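Local coordinates for Sts-2 protein (Mus musculus, PDB 3D4I) that acts as an acid-dependent phosphatase through its 2H-phosphatase domain and probably interferes with CBL-mediated down-regulation of receptor tyrosine kinases, at the interface of chains A and B. Numbering follows the deposited sequence. Chains: chain A/B, Sts-2 protein.

Contact 1: the interface of chains A and B. Residues chain A 42, 45-46, 69-70; chain B 73, 77, 258.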
ATOM      1  N   ARG A  42       8.049  11.622  11.572  1.00 20.65           N
ATOM      2  CA  ARG A  42       7.347  11.389  10.305  1.00 20.97           C
ATOM      3  C   ARG A  42       6.581  12.631   9.912  1.00 20.75           C
ATOM      4  O   ARG A  42       5.558  12.928  10.513  1.00 20.81           O
ATOM      5  CB  ARG A  42       6.347  10.219  10.394  1.00 20.65           C
ATOM      6  CG  ARG A  42       6.866   8.879  10.842  1.00 21.56           C
ATOM      7  CD  ARG A  42       5.683   7.926  11.226  1.00 21.51           C
ATOM      8  NE  ARG A  42       4.982   7.360  10.066  1.00 24.37           N
ATOM      9  CZ  ARG A  42       3.820   6.710  10.120  1.00 23.37           C
ATOM     10  NH1 ARG A  42       3.183   6.543  11.274  1.00 26.22           N
ATOM     11  NH2 ARG A  42       3.271   6.237   9.028  1.00 22.44           N
ATOM     12  N   LEU A  45       2.650  10.314   6.416  1.00 15.17           N
ATOM     13  CA  LEU A  45       2.443   8.953   6.872  1.00 14.37           C
ATOM     14  C   LEU A  45       3.183   7.946   6.012  1.00 14.51           C
ATOM     15  O   LEU A  45       3.320   6.793   6.414  1.00 14.74           O
ATOM     16  CB  LEU A  45       0.956   8.583   6.952  1.00 14.92           C
ATOM     17  CG  LEU A  45       0.068   9.487   7.819  1.00 15.00           C
ATOM     18  CD1 LEU A  45      -1.314   8.894   7.872  1.00 14.93           C
ATOM     19  CD2 LEU A  45       0.630   9.584   9.258  1.00 13.34           C
ATOM     20  N   ASN A  46       3.677   8.362   4.850  1.00 13.92           N
ATOM     21  CA  ASN A  46       4.428   7.411   4.011  1.00 15.07           C
ATOM     22  C   ASN A  46       5.891   7.274   4.416  1.00 15.47           C
ATOM     23  O   ASN A  46       6.588   6.415   3.875  1.00 15.24           O
ATOM     24  CB  ASN A  46       4.307   7.766   2.528  1.00 14.72           C
ATOM     25  CG  ASN A  46       4.555   6.580   1.601  1.00 15.60           C
ATOM     26  OD1 ASN A  46       4.168   5.458   1.889  1.00 13.87           O
ATOM     27  ND2 ASN A  46       5.185   6.851   0.451  1.00 11.75           N
ATOM     28  N   SER A  69       6.162   3.607   3.774  1.00 12.53           N
ATOM     29  CA  SER A  69       5.019   2.823   4.256  1.00 12.75           C
ATOM     30  C   SER A  69       4.347   2.037   3.113  1.00 12.89           C
ATOM     31  O   SER A  69       3.952   0.880   3.280  1.00 12.17           O
ATOM     32  CB  SER A  69       4.003   3.765   4.907  1.00 12.53           C
ATOM     33  OG  SER A  69       4.618   4.397   6.036  1.00 16.38           O
ATOM     34  N   CYS A  70       4.243   2.667   1.949  1.00 13.39           N
ATOM     35  CA  CYS A  70       3.650   2.006   0.774  1.00 13.62           C
ATOM     36  C   CYS A  70       4.556   0.849   0.282  1.00 14.30           C
ATOM     37  O   CYS A  70       4.055  -0.212  -0.074  1.00 15.06           O
ATOM     38  CB  CYS A  70       3.432   3.024  -0.339  1.00 14.22           C
ATOM     39  SG  CYS A  70       2.581   2.358  -1.787  1.00 16.25           S
TER
ATOM     40  N   PHE B  73      -4.658  -0.649   2.495  1.00 13.78           N
ATOM     41  CA  PHE B  73      -3.418  -0.150   3.088  1.00 14.26           C
ATOM     42  C   PHE B  73      -3.536   1.284   3.610  1.00 14.36           C
ATOM     43  O   PHE B  73      -3.150   1.554   4.755  1.00 14.55           O
ATOM     44  CB  PHE B  73      -2.224  -0.308   2.115  1.00 14.63           C
ATOM     45  CG  PHE B  73      -1.201   0.816   2.195  1.00 15.01           C
ATOM     46  CD1 PHE B  73      -0.331   0.924   3.284  1.00 13.97           C
ATOM     47  CD2 PHE B  73      -1.098   1.741   1.152  1.00 16.14           C
ATOM     48  CE1 PHE B  73       0.613   1.959   3.348  1.00 14.16           C
ATOM     49  CE2 PHE B  73      -0.159   2.796   1.221  1.00 15.76           C
ATOM     50  CZ  PHE B  73       0.671   2.907   2.314  1.00 15.35           C
ATOM     51  N   LEU B  77      -3.180   2.393   7.427  1.00 15.43           N
ATOM     52  CA  LEU B  77      -2.129   3.387   7.742  1.00 16.58           C
ATOM     53  C   LEU B  77      -2.680   4.593   8.505  1.00 16.14           C
ATOM     54  O   LEU B  77      -2.081   5.048   9.490  1.00 16.58           O
ATOM     55  CB  LEU B  77      -1.408   3.856   6.467  1.00 15.96           C
ATOM     56  CG  LEU B  77      -0.087   4.634   6.644  1.00 17.31           C
ATOM     57  CD1 LEU B  77       0.997   3.740   7.298  1.00 17.17           C
ATOM     58  CD2 LEU B  77       0.410   5.156   5.309  1.00 16.84           C
ATOM     59  N   LEU B 258      -0.824  11.790   3.629  1.00 19.73           N
ATOM     60  CA  LEU B 258      -0.252  10.573   3.063  1.00 19.85           C
ATOM     61  C   LEU B 258      -0.004  10.811   1.586  1.00 20.21           C
ATOM     62  O   LEU B 258      -0.938  11.121   0.837  1.00 21.23           O
ATOM     63  CB  LEU B 258      -1.200   9.382   3.247  1.00 20.40           C
ATOM     64  CG  LEU B 258      -0.875   8.141   2.408  1.00 19.94           C
ATOM     65  CD1 LEU B 258       0.479   7.565   2.813  1.00 18.89           C
ATOM     66  CD2 LEU B 258      -1.971   7.085   2.448  1.00 21.28           C
TER
HETATM   67  O   HOH W   1       0.759   5.127  10.235  1.00 21.87           O

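Contact 2: the interface of chains A and B. Residues chain A 80, 84; chain B 42, 49.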
ATOM      1  N   GLU A  80       2.239 -12.313   1.054  1.00 16.46           N
ATOM      2  CA  GLU A  80       0.915 -12.917   1.233  1.00 17.36           C
ATOM      3  C   GLU A  80       0.429 -13.671  -0.012  1.00 17.40           C
ATOM      4  O   GLU A  80      -0.105 -14.797   0.106  1.00 16.93           O
ATOM      5  CB  GLU A  80      -0.098 -11.857   1.668  1.00 17.13           C
ATOM      6  CG  GLU A  80      -1.508 -12.433   1.922  1.00 19.14           C
ATOM      7  CD  GLU A  80      -2.521 -11.320   2.095  1.00 22.68           C
ATOM      8  OE1 GLU A  80      -2.489 -10.360   1.305  1.00 23.64           O
ATOM      9  OE2 GLU A  80      -3.332 -11.405   3.022  1.00 22.22           O
ATOM     10  N   ASP A  84      -0.355 -17.628  -0.485  1.00 21.97           N
ATOM     11  CA  ASP A  84      -1.596 -18.084  -1.124  1.00 22.85           C
ATOM     12  C   ASP A  84      -1.337 -19.055  -2.286  1.00 23.14           C
ATOM     13  O   ASP A  84      -2.090 -20.020  -2.504  1.00 22.97           O
ATOM     14  CB  ASP A  84      -2.402 -16.872  -1.620  1.00 23.39           C
ATOM     15  CG  ASP A  84      -3.027 -16.052  -0.476  1.00 24.82           C
ATOM     16  OD1 ASP A  84      -2.969 -16.465   0.710  1.00 22.69           O
ATOM     17  OD2 ASP A  84      -3.570 -14.966  -0.780  1.00 24.96           O
TER
ATOM     18  N   ARG B  42      -8.241 -13.197  -8.658  1.00 20.13           N
ATOM     19  CA  ARG B  42      -7.466 -11.989  -8.490  1.00 19.94           C
ATOM     20  C   ARG B  42      -6.440 -11.896  -9.626  1.00 19.10           C
ATOM     21  O   ARG B  42      -5.397 -12.546  -9.541  1.00 18.63           O
ATOM     22  CB  ARG B  42      -6.745 -12.142  -7.147  1.00 20.60           C
ATOM     23  CG  ARG B  42      -6.481 -10.921  -6.378  1.00 21.65           C
ATOM     24  CD  ARG B  42      -5.946 -11.333  -4.993  1.00 24.29           C
ATOM     25  NE  ARG B  42      -5.238 -10.227  -4.368  1.00 21.60           N
ATOM     26  CZ  ARG B  42      -4.228 -10.347  -3.521  1.00 19.94           C
ATOM     27  NH1 ARG B  42      -3.751 -11.545  -3.169  1.00 22.17           N
ATOM     28  NH2 ARG B  42      -3.656  -9.256  -3.060  1.00 18.17           N
ATOM     29  N   ARG B  49      -8.536  -9.963  -1.834  1.00 24.82           N
ATOM     30  CA  ARG B  49      -8.434 -11.430  -1.804  1.00 26.41           C
ATOM     31  C   ARG B  49      -9.790 -12.111  -1.855  1.00 26.50           C
ATOM     32  O   ARG B  49      -9.871 -13.294  -2.166  1.00 26.87           O
ATOM     33  CB  ARG B  49      -7.658 -11.924  -0.561  1.00 28.24           C
ATOM     34  CG  ARG B  49      -6.162 -11.680  -0.604  1.00 31.89           C
ATOM     35  CD  ARG B  49      -5.392 -12.730   0.187  1.00 37.70           C
ATOM     36  NE  ARG B  49      -5.885 -12.846   1.556  1.00 43.22           N
ATOM     37  CZ  ARG B  49      -5.897 -13.974   2.254  1.00 45.35           C
ATOM     38  NH1 ARG B  49      -5.457 -15.101   1.716  1.00 46.06           N
ATOM     39  NH2 ARG B  49      -6.366 -13.972   3.494  1.00 47.41           N
TER
HETATM   40  O   HOH W   2      -1.797 -10.568  -1.260  1.00 17.05           O
HETATM   41  O   HOH W   3      -3.951 -14.298  -3.499  1.00 32.25           O

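Contact 3: the interface of chains A and B. Residues chain A 77, 257-259; chain B 25, 44-46, 69.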
ATOM      1  N   LEU A  77       2.160  -7.515   0.679  1.00 15.86           N
ATOM      2  CA  LEU A  77       1.125  -8.009  -0.238  1.00 15.52           C
ATOM      3  C   LEU A  77       1.660  -9.121  -1.150  1.00 15.87           C
ATOM      4  O   LEU A  77       1.009 -10.162  -1.349  1.00 16.28           O
ATOM      5  CB  LEU A  77       0.554  -6.856  -1.088  1.00 15.65           C
ATOM      6  CG  LEU A  77      -0.783  -7.096  -1.809  1.00 14.77           C
ATOM      7  CD1 LEU A  77      -1.933  -7.148  -0.776  1.00 14.07           C
ATOM      8  CD2 LEU A  77      -1.003  -6.001  -2.814  1.00 16.49           C
ATOM      9  N   THR A 257       1.105  -9.444 -10.895  1.00 18.95           N
ATOM     10  CA  THR A 257       1.569  -8.067 -10.739  1.00 19.55           C
ATOM     11  C   THR A 257       0.719  -7.298  -9.718  1.00 18.32           C
ATOM     12  O   THR A 257      -0.327  -7.752  -9.310  1.00 17.81           O
ATOM     13  CB  THR A 257       1.472  -7.301 -12.068  1.00 19.86           C
ATOM     14  OG1 THR A 257       0.151  -7.444 -12.619  1.00 21.71           O
ATOM     15  CG2 THR A 257       2.463  -7.855 -13.041  1.00 22.89           C
ATOM     16  N   LEU A 258       1.208  -6.134  -9.317  1.00 18.75           N
ATOM     17  CA  LEU A 258       0.501  -5.234  -8.436  1.00 18.16           C
ATOM     18  C   LEU A 258       0.462  -3.872  -9.110  1.00 18.59           C
ATOM     19  O   LEU A 258       1.510  -3.252  -9.326  1.00 19.57           O
ATOM     20  CB  LEU A 258       1.200  -5.142  -7.079  1.00 18.45           C
ATOM     21  CG  LEU A 258       0.773  -3.940  -6.211  1.00 18.02           C
ATOM     22  CD1 LEU A 258      -0.686  -4.002  -5.803  1.00 17.41           C
ATOM     23  CD2 LEU A 258       1.727  -3.848  -5.003  1.00 20.91           C
ATOM     24  N   THR A 259      -0.742  -3.414  -9.441  1.00 17.74           N
ATOM     25  CA  THR A 259      -0.931  -2.123 -10.097  1.00 17.51           C
ATOM     26  C   THR A 259      -1.790  -1.267  -9.174  1.00 16.19           C
ATOM     27  O   THR A 259      -2.892  -1.696  -8.790  1.00 14.68           O
ATOM     28  CB  THR A 259      -1.718  -2.296 -11.433  1.00 17.99           C
ATOM     29  OG1 THR A 259      -1.144  -3.359 -12.223  1.00 19.16           O
ATOM     30  CG2 THR A 259      -1.734  -0.991 -12.240  1.00 19.22           C
TER
ATOM     31  N   PHE B  25      -8.718  -0.029 -12.232  1.00 17.39           N
ATOM     32  CA  PHE B  25      -8.978  -1.022 -13.282  1.00 18.53           C
ATOM     33  C   PHE B  25     -10.097  -0.662 -14.251  1.00 18.74           C
ATOM     34  O   PHE B  25     -10.334  -1.393 -15.210  1.00 19.20           O
ATOM     35  CB  PHE B  25      -9.130  -2.419 -12.671  1.00 17.24           C
ATOM     36  CG  PHE B  25      -7.905  -2.856 -11.902  1.00 17.54           C
ATOM     37  CD1 PHE B  25      -6.723  -3.216 -12.584  1.00 16.99           C
ATOM     38  CD2 PHE B  25      -7.902  -2.833 -10.499  1.00 14.96           C
ATOM     39  CE1 PHE B  25      -5.541  -3.604 -11.861  1.00 15.35           C
ATOM     40  CE2 PHE B  25      -6.740  -3.204  -9.773  1.00 15.70           C
ATOM     41  CZ  PHE B  25      -5.551  -3.585 -10.454  1.00 13.84           C
ATOM     42  N   ASP B  44      -4.646  -9.359 -10.532  1.00 16.98           N
ATOM     43  CA  ASP B  44      -3.625  -8.369 -10.150  1.00 16.82           C
ATOM     44  C   ASP B  44      -3.738  -8.300  -8.627  1.00 15.87           C
ATOM     45  O   ASP B  44      -4.843  -8.425  -8.089  1.00 15.71           O
ATOM     46  CB  ASP B  44      -3.908  -6.994 -10.814  1.00 16.80           C
ATOM     47  CG  ASP B  44      -2.839  -5.917 -10.482  1.00 18.54           C
ATOM     48  OD1 ASP B  44      -2.804  -5.428  -9.324  1.00 16.83           O
ATOM     49  OD2 ASP B  44      -2.054  -5.532 -11.395  1.00 17.12           O
ATOM     50  N   LEU B  45      -2.614  -8.148  -7.927  1.00 14.12           N
ATOM     51  CA  LEU B  45      -2.638  -8.104  -6.448  1.00 13.98           C
ATOM     52  C   LEU B  45      -3.441  -6.925  -5.846  1.00 14.50           C
ATOM     53  O   LEU B  45      -3.837  -6.951  -4.667  1.00 14.86           O
ATOM     54  CB  LEU B  45      -1.226  -8.176  -5.868  1.00 13.99           C
ATOM     55  CG  LEU B  45      -0.424  -9.438  -6.234  1.00 14.34           C
ATOM     56  CD1 LEU B  45       0.852  -9.445  -5.412  1.00 14.47           C
ATOM     57  CD2 LEU B  45      -1.244 -10.717  -5.939  1.00 13.64           C
ATOM     58  N   ASN B  46      -3.732  -5.924  -6.659  1.00 14.30           N
ATOM     59  CA  ASN B  46      -4.527  -4.796  -6.164  1.00 15.18           C
ATOM     60  C   ASN B  46      -6.029  -5.068  -6.082  1.00 15.30           C
ATOM     61  O   ASN B  46      -6.784  -4.272  -5.488  1.00 15.95           O
ATOM     62  CB  ASN B  46      -4.252  -3.509  -6.948  1.00 13.45           C
ATOM     63  CG  ASN B  46      -4.522  -2.269  -6.112  1.00 15.01           C
ATOM     64  OD1 ASN B  46      -4.355  -2.292  -4.896  1.00 15.26           O
ATOM     65  ND2 ASN B  46      -4.955  -1.191  -6.755  1.00 14.02           N
ATOM     66  N   SER B  69      -6.606  -3.328  -2.782  1.00 13.40           N
ATOM     67  CA  SER B  69      -5.604  -3.618  -1.753  1.00 13.87           C
ATOM     68  C   SER B  69      -4.877  -2.371  -1.229  1.00 13.18           C
ATOM     69  O   SER B  69      -4.632  -2.240  -0.026  1.00 13.03           O
ATOM     70  CB  SER B  69      -4.588  -4.629  -2.288  1.00 13.25           C
ATOM     71  OG  SER B  69      -5.283  -5.834  -2.550  1.00 13.09           O
TER

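Contact 1: the interface of chains A and B
B:Phe73 and B:Leu77, from helix 69-85 of chain B, form the apolar centre of this patch in the homodimer of the histidine phosphatase (2H-phosphatase) domain. The far rim of the phenylalanine ring, CE1, CZ and CE2, meets the start of the same helix in chain A. B:Phe73 CZ lies 3.5 Å from A:Cys70 CA, while CE1 abuts the carbonyl oxygen of A:Ser69. B:Leu77 sends its two methyls to different neighbours. B:Leu77 CD2 packs 3.8 Å from A:Leu45 CB, and its CD1 lies 3.8 Å from A:Ser69 CB and also reaches the guanidinium of A:Arg42. With CG opposite the backbone N (chi1 -166°), the fork is aimed at chain A. To one side, B:Leu258 CD1 touches A:Asn46 CB at 3.8 Å, extending the apolar surface onto a loop.

Farther out, the loop of chain A is held in shape by its own bonds. A:Leu45 O accepts from A:Arg42 NH2 at 2.7 Å and from the hydroxyl A:Ser69 OG, the latter in the carbonyl plane. The bend of A:Arg42 at chi3 (77°) helps bring its guanidinium round to this carbonyl. The side-chain oxygen A:Asn46 OD1 takes the backbone N-H of A:Cys70, tying the loop to the first turn of the helix. At the polar rim, water 1 lies in the guanidinium plane, bonded to NH1 and NH2 of A:Arg42, and passes the link across the interface to B:Leu77 O at 2.9 Å.

Contact 2: the interface of chains A and B
A:Asp84 OD2, a carboxylate oxygen, is gripped by B:Arg49 across the interface and by a water, in a cluster of salt bridges and water bridges between two copies of the phosphatase domain. The guanidinium nitrogen B:Arg49 NH1 donates to A:Asp84 OD2 at 3.1 Å, the bond fairly straight at 155° and arriving on the syn side, though tilted from the carboxylate plane. The other oxygen, A:Asp84 OD1, is in salt-bridge contact with B:Arg49 NH1 at 3.0 Å, but the N-H does not point to it. B:Arg49 serves a second acid as well: B:Arg49 NE forms a salt bridge with A:Glu80 OE2 at 3.3 Å. A bend at chi3 (-54°) turns the end of the arginine chain toward both carboxylates, whose planes lie within 28° of the guanidinium plane.

B:Arg42 joins less directly. Its NH1 and NH2 share water 2, which bonds A:Glu80 OE1 at 2.7 Å, and NH1 also holds water 3, which lies 2.8 Å from A:Asp84 OD2. The methylene CG of B:Arg49 covers one face of this guanidinium, toward its rim, which probably helps to position it. Replacing B:Arg49 with an alanine is likely to leave A:Asp84 and A:Glu80 without this charged mate across the interface and to uncover that face of B:Arg42. Both acids stand one turn apart on helix 69-85 of chain A, near its C-terminal end, whereas the two arginines come from a loop stretch of chain B that precedes the equivalent helix.

Contact 3: the interface of chains A and B
B:Asp44 locks into the A:Thr257 to A:Thr259 segment at the dense side of this patch of the phosphatase-domain dimer, where a loop of each subunit meets the other. The B:Asp44 side chain crosses those of A:Thr257 and A:Thr259 at about a right angle. The hydroxyl A:Thr259 OG1 donates to B:Asp44 OD2 at 2.5 Å, and A:Thr257 OG1 reaches the same oxygen at 3.2 Å from the opposite face of the carboxylate. B:Asp44 OD1 uses its syn lone pair for A:Thr259 N (2.9 Å) and its anti lone pair for the backbone N-H of B:Asn46. The carboxylate is thereby held against rotation, with partners in both chains. With B:Asp44 CG opposite its backbone N (chi1 -178°), the acid points into the threonine segment.

Apolar contacts surround this cluster. A:Leu77 CD2 packs 3.8 Å from B:Leu45 CB, the two side chains sliding past each other in opposite directions. The A:Leu258 side chain runs at a slant to that of B:Asn46, its CD1 beside the asparagine CB. The fit is looser where A:Leu258 CB lies 4.1 Å from B:Leu45 CB. At another part of the patch, B:Phe25 meets A:Thr259 through its rim, CE1 lying 4.1 Å from the threonine CB and CZ nearer its carbonyl oxygen. B:Leu45 N, next to the acid, donates to A:Thr257 O at 2.7 Å, nearly straight (173°).

Contacts 2 and 3 lie close together, their C-alpha centres about 10 Å apart, while contact 1 is about 17 Å from contact 3 and 22 Å from contact 2. Contacts 1 and 3 are partly twins under the two-fold axis: residues 45, 46, 69, 77 and 258 appear in both with the chains exchanged. A:Arg42 is in contact 1 and B:Arg42 in contact 2. Helix 69-85 and the loop around residues 42-49 thus serve all three, joining an apolar middle to charged and hydrogen-bonded flanks, in keeping with the homodimer or homooligomer that this protein forms.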